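Local coordinates for protein Two-component system sensor histidine kinase (Bacteroides thetaiotaomicron, PDB 3OTT) that probably senses saccharides outside the cell through its extracellular domain and relays the signal by histidine phosphorylation and transcriptional control, at residues M108-D113 against Y126-R131; N231-S236 against G248-L253; F442-H447 against I458-Y463; N663-K668 against L742-L747. All blocks are in the same frame, centred on the assembly; numbering follows the deposited sequence.

Interaction 1: residues M108-D113 against Y126-R131; sequences MALQGD and YQLQSR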
loop_
_atom_site.group_PDB
_atom_site.type_symbol
_atom_site.label_atom_id
_atom_site.label_comp_id
_atom_site.label_asym_id
_atom_site.label_seq_id
_atom_site.Cartn_x
_atom_site.Cartn_y
_atom_site.Cartn_z
ATOM N N MET B 108 8.972 -8.683 -24.509
ATOM C CA MET B 108 8.121 -9.446 -23.543
ATOM C C MET B 108 7.493 -8.496 -22.550
ATOM O O MET B 108 8.117 -7.516 -22.218
ATOM C CB MET B 108 8.919 -10.459 -22.760
ATOM C CG MET B 108 9.544 -11.580 -23.588
ATOM S SD MET B 108 10.453 -12.936 -22.671
ATOM C CE MET B 108 11.767 -12.114 -22.020
ATOM N N ALA B 109 6.249 -8.750 -22.113
ATOM C CA ALA B 109 5.605 -7.907 -21.105
ATOM C C ALA B 109 4.626 -8.754 -20.372
ATOM O O ALA B 109 3.827 -9.476 -21.013
ATOM C CB ALA B 109 4.914 -6.742 -21.745
ATOM N N LEU B 110 4.695 -8.710 -19.040
ATOM C CA LEU B 110 3.722 -9.424 -18.180
ATOM C C LEU B 110 2.429 -8.637 -17.967
ATOM O O LEU B 110 2.473 -7.399 -17.821
ATOM C CB LEU B 110 4.285 -9.536 -16.795
ATOM C CG LEU B 110 5.008 -10.794 -16.449
ATOM C CD1 LEU B 110 5.804 -10.509 -15.154
ATOM C CD2 LEU B 110 3.987 -11.966 -16.300
ATOM N N GLN B 111 1.315 -9.355 -17.890
ATOM C CA GLN B 111 0.032 -8.804 -17.582
ATOM C C GLN B 111 -0.580 -9.765 -16.579
ATOM O O GLN B 111 -1.180 -10.738 -16.967
ATOM C CB GLN B 111 -0.854 -8.675 -18.848
ATOM C CG GLN B 111 -2.143 -7.846 -18.600
ATOM C CD GLN B 111 -3.094 -7.886 -19.741
ATOM O OE1 GLN B 111 -2.999 -8.738 -20.625
ATOM N NE2 GLN B 111 -4.001 -6.937 -19.767
ATOM N N GLY B 112 -0.372 -9.520 -15.275
ATOM C CA GLY B 112 -0.890 -10.411 -14.269
ATOM C C GLY B 112 -0.142 -11.714 -14.435
ATOM O O GLY B 112 1.089 -11.731 -14.324
ATOM N N ASP B 113 -0.846 -12.796 -14.727
ATOM C CA ASP B 113 -0.170 -14.092 -14.855
ATOM C C ASP B 113 -0.144 -14.566 -16.287
ATOM O O ASP B 113 -0.124 -15.731 -16.550
ATOM C CB ASP B 113 -0.877 -15.094 -13.989
ATOM C CG ASP B 113 0.056 -16.183 -13.468
ATOM O OD1 ASP B 113 1.232 -15.912 -13.241
ATOM O OD2 ASP B 113 -0.419 -17.307 -13.267
ATOM N N TYR B 126 1.179 -16.077 -23.363
ATOM C CA TYR B 126 1.558 -17.284 -22.650
ATOM C C TYR B 126 1.079 -17.231 -21.215
ATOM O O TYR B 126 1.539 -16.410 -20.437
ATOM C CB TYR B 126 3.071 -17.475 -22.681
ATOM C CG TYR B 126 3.542 -18.807 -22.117
ATOM C CD1 TYR B 126 2.985 -20.024 -22.567
ATOM C CD2 TYR B 126 4.533 -18.864 -21.125
ATOM C CE1 TYR B 126 3.432 -21.272 -22.085
ATOM C CE2 TYR B 126 4.980 -20.102 -20.625
ATOM C CZ TYR B 126 4.433 -21.296 -21.102
ATOM O OH TYR B 126 4.872 -22.514 -20.595
ATOM N N GLN B 127 0.178 -18.139 -20.882
ATOM C CA GLN B 127 -0.523 -18.119 -19.648
ATOM C C GLN B 127 0.290 -19.001 -18.703
ATOM O O GLN B 127 0.534 -20.122 -18.991
ATOM C CB GLN B 127 -2.005 -18.557 -19.849
ATOM C CG GLN B 127 -3.026 -17.959 -18.826
ATOM C CD GLN B 127 -2.763 -18.411 -17.329
ATOM O OE1 GLN B 127 -2.527 -19.576 -17.039
ATOM N NE2 GLN B 127 -2.877 -17.467 -16.399
ATOM N N LEU B 128 0.766 -18.464 -17.599
ATOM C CA LEU B 128 1.860 -19.141 -16.868
ATOM C C LEU B 128 1.375 -20.314 -16.056
ATOM O O LEU B 128 2.165 -21.202 -15.760
ATOM C CB LEU B 128 2.611 -18.168 -15.974
ATOM C CG LEU B 128 3.328 -17.028 -16.731
ATOM C CD1 LEU B 128 3.816 -15.985 -15.727
ATOM C CD2 LEU B 128 4.525 -17.555 -17.595
ATOM N N GLN B 129 0.094 -20.326 -15.680
ATOM C CA GLN B 129 -0.436 -21.478 -14.977
ATOM C C GLN B 129 -0.807 -22.604 -15.935
ATOM O O GLN B 129 -0.378 -23.746 -15.768
ATOM C CB GLN B 129 -1.665 -21.118 -14.145
ATOM C CG GLN B 129 -2.055 -22.219 -13.187
ATOM C CD GLN B 129 -1.195 -22.191 -11.869
ATOM O OE1 GLN B 129 -0.154 -21.530 -11.794
ATOM N NE2 GLN B 129 -1.672 -22.856 -10.842
ATOM N N SER B 130 -1.645 -22.297 -16.944
ATOM C CA SER B 130 -2.133 -23.353 -17.841
ATOM C C SER B 130 -1.033 -23.716 -18.859
ATOM O O SER B 130 -1.102 -24.732 -19.492
ATOM C CB SER B 130 -3.399 -22.881 -18.572
ATOM O OG SER B 130 -3.121 -21.703 -19.369
ATOM N N ARG B 131 -0.036 -22.847 -19.020
ATOM C CA ARG B 131 0.967 -23.001 -20.069
ATOM C C ARG B 131 0.349 -22.935 -21.508
ATOM O O ARG B 131 0.903 -23.468 -22.486
ATOM C CB ARG B 131 1.876 -24.238 -19.782
ATOM C CG ARG B 131 2.678 -24.132 -18.399
ATOM C CD ARG B 131 3.767 -25.282 -18.092
ATOM N NE ARG B 131 5.014 -24.721 -17.491
ATOM C CZ ARG B 131 5.485 -24.899 -16.226
ATOM N NH1 ARG B 131 4.858 -25.687 -15.327
ATOM N NH2 ARG B 131 6.633 -24.292 -15.862
#
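Asp113 and Leu128 bring together two turns of one four-stranded propeller blade, the turn that ends strand 105-111 and the one that follows strand 122-127. The evidence for a tight join is local. Leu128 N donates to Asp113 O at 3.1 Å and 172°, with the donor nearly along the C=O axis, and the carbonyl thus acts as the pin between the turns. Beside it, Asp113 CG is anti to the backbone N (chi1 -150°), and the carboxylate lies against the leucine, with OD1 3.6 Å from Leu128 CD1. The polar ends of the carboxylate are held from the second subunit: OD1 forms a salt bridge with Arg374 of that subunit and OD2 a hydrogen bond with its Tyr327. Gln129 reaches the same arginine, which places these turns at the dimer interface.

Packing is looser on the side of Leu110, toward the preceding blade. There Leu110 and Leu128 cross at about a right angle and meet through a single methyl pair, CD2 to CD1 at 4.1 Å, while both also rest on Ile71 of that blade. Exposed Gly112 links the two zones with a positive phi that suits glycine. Gln127 flanks the pin: its NE2 lies 3.3 Å from Asp113 O, but at too poor an angle to bond, and binds Tyr327 OH of the second subunit instead. The other end of this amide fixes the turn from within, since Gln127 OE1 accepts Ser130 N at 2.9 Å and, weakly, Gln129 N at 3.0 Å.

Interaction 2: residues N231-S236 against G248-L253; sequences NNSIKS and GTDNGL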
loop_
_atom_site.group_PDB
_atom_site.type_symbol
_atom_site.label_atom_id
_atom_site.label_comp_id
_atom_site.label_asym_id
_atom_site.label_seq_id
_atom_site.Cartn_x
_atom_site.Cartn_y
_atom_site.Cartn_z
ATOM N N ASN B 231 17.256 10.675 -39.961
ATOM C CA ASN B 231 18.392 9.694 -39.988
ATOM C C ASN B 231 18.856 9.202 -38.583
ATOM O O ASN B 231 19.960 8.637 -38.436
ATOM C CB ASN B 231 19.621 10.216 -40.766
ATOM C CG ASN B 231 19.362 10.381 -42.285
ATOM O OD1 ASN B 231 18.511 9.690 -42.883
ATOM N ND2 ASN B 231 20.096 11.305 -42.904
ATOM N N ASN B 232 18.035 9.411 -37.559
ATOM C CA ASN B 232 18.329 8.819 -36.246
ATOM C C ASN B 232 17.112 7.972 -35.881
ATOM O O ASN B 232 16.032 8.213 -36.384
ATOM C CB ASN B 232 18.615 9.916 -35.219
ATOM C CG ASN B 232 19.556 9.458 -34.057
ATOM O OD1 ASN B 232 19.907 8.250 -33.907
ATOM N ND2 ASN B 232 19.959 10.437 -33.219
ATOM N N SER B 233 17.269 6.915 -35.122
ATOM C CA SER B 233 16.092 6.195 -34.657
ATOM C C SER B 233 16.181 6.053 -33.157
ATOM O O SER B 233 17.269 5.964 -32.591
ATOM C CB SER B 233 15.990 4.817 -35.285
ATOM O OG SER B 233 17.237 4.190 -35.165
ATOM N N ILE B 234 15.028 6.081 -32.513
ATOM C CA ILE B 234 14.968 5.862 -31.117
ATOM C C ILE B 234 14.882 4.370 -30.879
ATOM O O ILE B 234 13.941 3.720 -31.352
ATOM C CB ILE B 234 13.760 6.516 -30.519
ATOM C CG1 ILE B 234 13.769 8.015 -30.807
ATOM C CG2 ILE B 234 13.711 6.272 -28.981
ATOM C CD1 ILE B 234 14.566 8.755 -29.904
ATOM N N LYS B 235 15.849 3.829 -30.147
ATOM C CA LYS B 235 15.925 2.379 -29.867
ATOM C C LYS B 235 15.468 1.994 -28.465
ATOM O O LYS B 235 15.093 0.848 -28.212
ATOM C CB LYS B 235 17.364 1.894 -30.045
ATOM C CG LYS B 235 17.978 2.338 -31.337
ATOM C CD LYS B 235 19.168 1.472 -31.751
ATOM C CE LYS B 235 19.383 1.474 -33.290
ATOM N NZ LYS B 235 18.114 1.265 -34.144
ATOM N N SER B 236 15.542 2.918 -27.523
ATOM C CA SER B 236 15.229 2.552 -26.143
ATOM C C SER B 236 14.814 3.768 -25.352
ATOM O O SER B 236 15.207 4.869 -25.673
ATOM C CB SER B 236 16.480 1.928 -25.490
ATOM O OG SER B 236 17.627 2.759 -25.772
ATOM N N GLY B 248 17.458 6.510 -26.052
ATOM C CA GLY B 248 18.683 5.915 -26.608
ATOM C C GLY B 248 18.566 5.774 -28.103
ATOM O O GLY B 248 17.577 5.255 -28.626
ATOM N N THR B 249 19.567 6.279 -28.822
ATOM C CA THR B 249 19.488 6.314 -30.265
ATOM C C THR B 249 20.662 5.545 -30.831
ATOM O O THR B 249 21.440 4.979 -30.101
ATOM C CB THR B 249 19.448 7.797 -30.805
ATOM O OG1 THR B 249 20.749 8.391 -30.714
ATOM C CG2 THR B 249 18.448 8.672 -29.998
ATOM N N ASP B 250 20.819 5.583 -32.138
ATOM C CA ASP B 250 22.077 5.225 -32.708
ATOM C C ASP B 250 23.052 6.369 -32.797
ATOM O O ASP B 250 24.124 6.187 -33.370
ATOM C CB ASP B 250 21.957 4.547 -34.071
ATOM C CG ASP B 250 20.877 5.086 -34.866
ATOM O OD1 ASP B 250 20.986 6.238 -35.331
ATOM O OD2 ASP B 250 19.907 4.327 -35.045
ATOM N N ASN B 251 22.744 7.517 -32.211
ATOM C CA ASN B 251 23.778 8.580 -32.162
ATOM C C ASN B 251 23.762 9.201 -30.792
ATOM O O ASN B 251 23.678 10.446 -30.634
ATOM C CB ASN B 251 23.628 9.598 -33.308
ATOM C CG ASN B 251 24.786 10.666 -33.353
ATOM O OD1 ASN B 251 25.977 10.351 -33.181
ATOM N ND2 ASN B 251 24.407 11.954 -33.601
ATOM N N GLY B 252 23.768 8.307 -29.791
ATOM C CA GLY B 252 23.937 8.688 -28.402
ATOM C C GLY B 252 22.625 8.838 -27.671
ATOM O O GLY B 252 21.582 8.400 -28.125
ATOM N N LEU B 253 22.717 9.492 -26.530
ATOM C CA LEU B 253 21.662 9.669 -25.556
ATOM C C LEU B 253 21.090 11.089 -25.549
ATOM O O LEU B 253 21.834 12.057 -25.562
ATOM C CB LEU B 253 22.235 9.359 -24.134
ATOM C CG LEU B 253 21.308 9.500 -22.916
ATOM C CD1 LEU B 253 20.113 8.546 -22.906
ATOM C CD2 LEU B 253 22.149 9.335 -21.688
#
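Ser233 and Asp250 meet by their side chains, with Ser233 OG donating to Asp250 OD2 at 2.7 Å on the syn side of the carboxylate. Lys235 crosses Asp250 at about a right angle: its NZ donates to Ser233 OG at 3.2 Å and makes a long salt bridge, 3.7 Å, to Asp250 OD2. The bend at chi4 (-46°) is what turns NZ onto them. Next to this polar group, the side chain of Asn232 lies across that of Thr249, and its OD1 takes a weak bond from Asp250 N.

The next shell is backbone. Gly248 O receives both Lys235 N at 2.7 Å and Ser236 N, and Gly248 N returns a bond to Ser236 O at 2.8 Å. Two residues facing one define a classic beta bulge in the hairpin of strands 232-239 and 245-249, part of a propeller blade. Farther out, Thr249 OG1 makes an ST turn by accepting Asn251 N at 2.6 Å and also donates to Gly252 O at 2.7 Å, which fixes the loop carrying Asp250. An alanine at Thr249 would probably leave Asn251 N without this acceptor, take one of two donors from Gly252 O, and open a gap beside Ile234 CD1.

With a hydroxyl and an ammonium group both gathered at OD2, the Asp250 carboxylate is likely to remain ionised, its charge tying the loop to the neighbouring strand.

Interaction 3: residues F442-H447 against I458-Y463; sequences FVVDKH and IAEQNY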
loop_
_atom_site.group_PDB
_atom_site.type_symbol
_atom_site.label_atom_id
_atom_site.label_comp_id
_atom_site.label_asym_id
_atom_site.label_seq_id
_atom_site.Cartn_x
_atom_site.Cartn_y
_atom_site.Cartn_z
ATOM N N PHE B 442 2.380 21.912 34.530
ATOM C CA PHE B 442 2.087 21.055 35.684
ATOM C C PHE B 442 3.390 20.377 36.114
ATOM O O PHE B 442 4.202 19.935 35.254
ATOM C CB PHE B 442 1.084 19.948 35.294
ATOM C CG PHE B 442 -0.248 20.477 34.846
ATOM C CD1 PHE B 442 -0.460 20.936 33.534
ATOM C CD2 PHE B 442 -1.313 20.504 35.730
ATOM C CE1 PHE B 442 -1.753 21.438 33.129
ATOM C CE2 PHE B 442 -2.582 21.036 35.338
ATOM C CZ PHE B 442 -2.786 21.478 34.046
ATOM N N VAL B 443 3.586 20.295 37.430
ATOM C CA VAL B 443 4.712 19.594 38.011
ATOM C C VAL B 443 4.135 18.485 38.869
ATOM O O VAL B 443 3.378 18.782 39.806
ATOM C CB VAL B 443 5.565 20.511 38.849
ATOM C CG1 VAL B 443 6.730 19.733 39.430
ATOM C CG2 VAL B 443 6.042 21.750 38.015
ATOM N N VAL B 444 4.427 17.231 38.500
ATOM C CA VAL B 444 3.785 16.047 39.064
ATOM C C VAL B 444 4.813 15.047 39.617
ATOM O O VAL B 444 5.879 14.802 39.012
ATOM C CB VAL B 444 2.979 15.319 37.964
ATOM C CG1 VAL B 444 2.623 13.884 38.356
ATOM C CG2 VAL B 444 1.676 16.102 37.584
ATOM N N ASP B 445 4.508 14.472 40.761
ATOM C CA ASP B 445 5.358 13.451 41.320
ATOM C C ASP B 445 5.311 12.167 40.451
ATOM O O ASP B 445 4.287 11.507 40.371
ATOM C CB ASP B 445 4.977 13.175 42.769
ATOM C CG ASP B 445 5.943 12.155 43.449
ATOM O OD1 ASP B 445 6.054 10.998 42.973
ATOM O OD2 ASP B 445 6.580 12.513 44.460
ATOM N N LYS B 446 6.410 11.846 39.787
ATOM C CA LYS B 446 6.414 10.762 38.792
ATOM C C LYS B 446 5.938 9.390 39.354
ATOM O O LYS B 446 4.991 8.779 38.821
ATOM C CB LYS B 446 7.792 10.640 38.155
ATOM C CG LYS B 446 7.802 9.832 36.869
ATOM C CD LYS B 446 9.160 9.729 36.327
ATOM C CE LYS B 446 9.944 8.543 37.015
ATOM N NZ LYS B 446 11.052 8.146 36.103
ATOM N N HIS B 447 6.542 8.941 40.455
ATOM C CA HIS B 447 6.134 7.628 41.040
ATOM C C HIS B 447 4.706 7.574 41.531
ATOM O O HIS B 447 4.028 6.584 41.302
ATOM C CB HIS B 447 7.130 7.087 42.071
ATOM C CG HIS B 447 8.441 6.704 41.441
ATOM N ND1 HIS B 447 9.652 6.757 42.104
ATOM C CD2 HIS B 447 8.725 6.295 40.176
ATOM C CE1 HIS B 447 10.621 6.380 41.280
ATOM N NE2 HIS B 447 10.083 6.100 40.101
ATOM N N ILE B 458 -4.303 14.552 40.751
ATOM C CA ILE B 458 -4.136 15.952 41.124
ATOM C C ILE B 458 -2.653 16.379 41.295
ATOM O O ILE B 458 -1.933 15.886 42.181
ATOM C CB ILE B 458 -4.925 16.351 42.405
ATOM C CG1 ILE B 458 -6.339 15.723 42.458
ATOM C CG2 ILE B 458 -4.898 17.874 42.587
ATOM C CD1 ILE B 458 -7.413 16.309 41.518
ATOM N N ALA B 459 -2.231 17.315 40.461
ATOM C CA ALA B 459 -0.843 17.721 40.337
ATOM C C ALA B 459 -0.410 18.419 41.579
ATOM O O ALA B 459 -1.139 19.249 42.070
ATOM C CB ALA B 459 -0.675 18.690 39.179
ATOM N N GLU B 460 0.812 18.157 42.025
ATOM C CA GLU B 460 1.359 18.836 43.202
ATOM C C GLU B 460 1.444 20.370 42.967
ATOM O O GLU B 460 1.198 21.154 43.868
ATOM C CB GLU B 460 2.754 18.258 43.562
ATOM C CG GLU B 460 2.737 16.876 44.317
ATOM C CD GLU B 460 2.336 15.652 43.461
ATOM O OE1 GLU B 460 2.233 15.701 42.227
ATOM O OE2 GLU B 460 2.086 14.585 44.033
ATOM N N GLN B 461 1.816 20.776 41.753
ATOM C CA GLN B 461 2.067 22.190 41.466
ATOM C C GLN B 461 1.559 22.502 40.098
ATOM O O GLN B 461 1.563 21.634 39.195
ATOM C CB GLN B 461 3.578 22.544 41.505
ATOM C CG GLN B 461 4.290 22.372 42.883
ATOM C CD GLN B 461 5.803 22.836 42.901
ATOM O OE1 GLN B 461 6.537 22.668 41.929
ATOM N NE2 GLN B 461 6.234 23.418 44.014
ATOM N N ASN B 462 1.224 23.775 39.899
ATOM C CA ASN B 462 0.825 24.265 38.553
ATOM C C ASN B 462 1.380 25.649 38.423
ATOM O O ASN B 462 1.421 26.404 39.380
ATOM C CB ASN B 462 -0.720 24.144 38.359
ATOM C CG ASN B 462 -1.251 24.842 37.056
ATOM O OD1 ASN B 462 -1.920 25.906 37.135
ATOM N ND2 ASN B 462 -0.981 24.243 35.875
ATOM N N TYR B 463 1.943 25.971 37.264
ATOM C CA TYR B 463 2.390 27.343 37.003
ATOM C C TYR B 463 1.405 27.932 35.983
ATOM O O TYR B 463 1.149 27.296 34.960
ATOM C CB TYR B 463 3.828 27.353 36.435
ATOM C CG TYR B 463 4.908 27.154 37.481
ATOM C CD1 TYR B 463 5.468 25.894 37.723
ATOM C CD2 TYR B 463 5.351 28.229 38.271
ATOM C CE1 TYR B 463 6.453 25.711 38.712
ATOM C CE2 TYR B 463 6.287 28.045 39.262
ATOM C CZ TYR B 463 6.841 26.790 39.472
ATOM O OH TYR B 463 7.806 26.668 40.440
#
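Glu460 reaches across to Asp445, and its side chain can be followed outward from the backbone. CB sits 3.8 Å from Val443 O. The chain then bends at chi2 (72°), which turns CD back towards strand 442-445 and brings it 3.7 Å from Asp445 CB. At the tip the two oxygens part company. OE1 accepts Asp445 N at 3.0 Å, the N-H approaching from above the carboxylate plane, 63° out of it. OE2 packs on Asp445 CB at 3.5 Å and takes its hydrogen bond from Tyr457 OH. Asp445 in turn is the N-cap of helix 446-451, its OD1 accepting Lys448 N, so the glutamate holds the backbone of the capping residue.

On the other face of the strand pair, the side chains of Phe442 and Asn462 run side by side, pointing the same way, and Asn462 ND2 stands 3.6 Å above the ring plane of Phe442, over its centre. Amide and ring planes are 45° apart; Gly439 O takes a hydrogen bond from this nitrogen. Ala459 CB approaches the ring edge, 3.9 Å from Phe442 CD2, and touches Val444 CG2 as well. Between these groups, Val443 N to Gln461 O at 3.0 Å and the reciprocal Gln461 N to Val443 O close a hydrogen-bonded antiparallel pair. This pairing of the third and fourth strands, with a short helix in the connection, belongs to a four-stranded blade of the second beta-propeller.

Interaction 4: residues N663-K668 against L742-L747; sequences NSIKLK and LNIRIL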
loop_
_atom_site.group_PDB
_atom_site.type_symbol
_atom_site.label_atom_id
_atom_site.label_comp_id
_atom_site.label_asym_id
_atom_site.label_seq_id
_atom_site.Cartn_x
_atom_site.Cartn_y
_atom_site.Cartn_z
ATOM N N ASN B 663 23.931 -21.674 3.079
ATOM C CA ASN B 663 24.457 -21.422 4.403
ATOM C C ASN B 663 25.520 -22.498 4.779
ATOM O O ASN B 663 26.274 -22.342 5.751
ATOM C CB ASN B 663 23.274 -21.482 5.405
ATOM C CG ASN B 663 22.121 -20.450 5.073
ATOM O OD1 ASN B 663 20.918 -20.796 5.115
ATOM N ND2 ASN B 663 22.494 -19.197 4.763
ATOM N N SER B 664 25.547 -23.601 4.026
ATOM C CA SER B 664 26.328 -24.787 4.385
ATOM C C SER B 664 26.794 -25.514 3.149
ATOM O O SER B 664 25.984 -25.953 2.316
ATOM C CB SER B 664 25.502 -25.761 5.213
ATOM O OG SER B 664 25.424 -25.340 6.562
ATOM N N ILE B 665 28.101 -25.642 3.033
ATOM C CA ILE B 665 28.670 -26.420 1.956
ATOM C C ILE B 665 29.467 -27.660 2.443
ATOM O O ILE B 665 30.174 -27.603 3.477
ATOM C CB ILE B 665 29.473 -25.509 0.995
ATOM C CG1 ILE B 665 29.663 -26.191 -0.337
ATOM C CG2 ILE B 665 30.777 -25.000 1.568
ATOM C CD1 ILE B 665 30.165 -25.241 -1.390
ATOM N N LYS B 666 29.305 -28.761 1.707
ATOM C CA LYS B 666 30.030 -30.016 1.924
ATOM C C LYS B 666 30.972 -30.313 0.768
ATOM O O LYS B 666 30.504 -30.469 -0.335
ATOM C CB LYS B 666 29.037 -31.181 2.086
ATOM C CG LYS B 666 28.667 -31.472 3.530
ATOM C CD LYS B 666 28.047 -32.870 3.681
ATOM C CE LYS B 666 26.672 -32.731 4.410
ATOM N NZ LYS B 666 25.800 -33.973 4.518
ATOM N N LEU B 667 32.283 -30.381 1.024
ATOM C CA LEU B 667 33.294 -30.583 -0.011
ATOM C C LEU B 667 34.136 -31.843 0.220
ATOM O O LEU B 667 34.351 -32.275 1.375
ATOM C CB LEU B 667 34.235 -29.377 -0.092
ATOM C CG LEU B 667 33.548 -28.027 -0.469
ATOM C CD1 LEU B 667 34.466 -26.881 -0.296
ATOM C CD2 LEU B 667 33.009 -28.019 -1.874
ATOM N N LYS B 668 34.635 -32.421 -0.873
ATOM C CA LYS B 668 35.576 -33.503 -0.750
ATOM C C LYS B 668 36.959 -33.061 -0.230
ATOM O O LYS B 668 37.314 -31.858 -0.259
ATOM C CB LYS B 668 35.680 -34.246 -2.088
ATOM C CG LYS B 668 34.368 -34.929 -2.500
ATOM C CD LYS B 668 34.443 -35.409 -3.930
ATOM C CE LYS B 668 33.087 -35.858 -4.452
ATOM N NZ LYS B 668 32.782 -35.286 -5.839
ATOM N N LEU B 742 29.131 -18.644 6.362
ATOM C CA LEU B 742 29.051 -19.852 5.522
ATOM C C LEU B 742 29.668 -20.989 6.278
ATOM O O LEU B 742 30.844 -20.900 6.567
ATOM C CB LEU B 742 29.862 -19.676 4.222
ATOM C CG LEU B 742 29.865 -20.911 3.290
ATOM C CD1 LEU B 742 28.477 -21.352 2.773
ATOM C CD2 LEU B 742 30.861 -20.764 2.181
ATOM N N ASN B 743 28.925 -22.046 6.619
ATOM C CA ASN B 743 29.588 -23.242 7.224
ATOM C C ASN B 743 30.158 -24.133 6.134
ATOM O O ASN B 743 29.481 -24.448 5.160
ATOM C CB ASN B 743 28.661 -24.057 8.096
ATOM C CG ASN B 743 27.939 -23.219 9.120
ATOM O OD1 ASN B 743 28.540 -22.729 10.069
ATOM N ND2 ASN B 743 26.639 -23.009 8.904
ATOM N N ILE B 744 31.411 -24.471 6.274
ATOM C CA ILE B 744 32.123 -25.351 5.349
ATOM C C ILE B 744 32.515 -26.693 5.979
ATOM O O ILE B 744 33.155 -26.721 7.040
ATOM C CB ILE B 744 33.392 -24.638 4.824
ATOM C CG1 ILE B 744 33.013 -23.235 4.174
ATOM C CG2 ILE B 744 34.062 -25.519 3.783
ATOM C CD1 ILE B 744 34.245 -22.268 4.032
ATOM N N ARG B 745 32.136 -27.809 5.355
ATOM C CA ARG B 745 32.594 -29.097 5.794
ATOM C C ARG B 745 33.521 -29.687 4.719
ATOM O O ARG B 745 33.126 -29.818 3.543
ATOM C CB ARG B 745 31.431 -30.019 6.103
ATOM C CG ARG B 745 31.873 -31.334 6.716
ATOM C CD ARG B 745 30.713 -32.319 6.943
ATOM N NE ARG B 745 31.179 -33.552 7.591
ATOM C CZ ARG B 745 30.476 -34.687 7.734
ATOM N NH1 ARG B 745 29.223 -34.787 7.271
ATOM N NH2 ARG B 745 31.046 -35.737 8.350
ATOM N N ILE B 746 34.770 -29.984 5.097
ATOM C CA ILE B 746 35.662 -30.731 4.228
ATOM C C ILE B 746 35.719 -32.209 4.683
ATOM O O ILE B 746 36.110 -32.475 5.840
ATOM C CB ILE B 746 37.110 -30.173 4.285
ATOM C CG1 ILE B 746 37.115 -28.652 4.025
ATOM C CG2 ILE B 746 38.035 -30.965 3.335
ATOM C CD1 ILE B 746 37.374 -28.275 2.667
ATOM N N LEU B 747 35.367 -33.148 3.791
ATOM C CA LEU B 747 35.179 -34.577 4.126
ATOM C C LEU B 747 36.531 -35.260 4.098
ATOM O O LEU B 747 37.390 -34.846 3.339
ATOM C CB LEU B 747 34.217 -35.252 3.143
ATOM C CG LEU B 747 32.729 -34.811 3.179
ATOM C CD1 LEU B 747 32.002 -35.164 1.880
ATOM C CD2 LEU B 747 32.031 -35.494 4.322
#
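Arg745 and Lys666 run side by side on one face of a parallel strand pair, with the arginine's guanidinium as the larger flat group. Over the centre of one guanidinium face lies Leu747 CD2, 3.8 Å above the plane, while Lys666 CD approaches it obliquely. The smaller flat group, the Asn743 amide, turns ND2 to Asn663 O at 3.2 Å in a weak, bent bond and gives its OD1 to Gln723 NE2 on the neighbouring strand.

The strands, 664-667 and 740-746, lie 16° apart in direction and form the edge of one sheet of the beta-sandwich that includes the Y_Y_Y domain. Their register follows the parallel pattern, in which one residue bonds to two across the gap: Ile665 N binds Asn743 O at 2.8 Å and Arg745 N binds Ile665 O at 2.7 Å, after which Leu667 repeats the scheme with Arg745 O and Leu747 N.

An alanine at Asn743 would probably leave Gln723 NE2 without this acceptor and Asn663 O without its weak side-chain donor, though the backbone bond from the same residue would remain. Nearby charges are alike, Lys666 NZ and Arg745 NH1 standing 4.5 Å apart, so what joins these two chains is aliphatic: Lys666 CG meets Arg745 CB at 4.0 Å.

The opposite face turns inward, where Leu742 and Ile744 rest on Phe676 of the facing sheet. Here Ile665 CG2, in the crowded position between its backbone N and carbonyl carbon, touches Ile744 CG1 at 3.9 Å.

Interactions 1 and 2 belong to different blades of the first propeller; their centres are 31 Å apart and their nearest atoms about 12 Å. Interaction 3 lies in the second propeller, on the other side of the chain's centre, with its centre 67 Å from that of interaction 1 and 74 Å from that of interaction 2. Interaction 4 is in the C-terminal sandwich, about 26 Å from interaction 1 between nearest atoms and about 43 Å from interaction 3. All four follow in series along the chain, and none touches another. The hexatantalum dodecabromide pocket uses residues outside all four. Of the four, interaction 1 alone meets the second subunit.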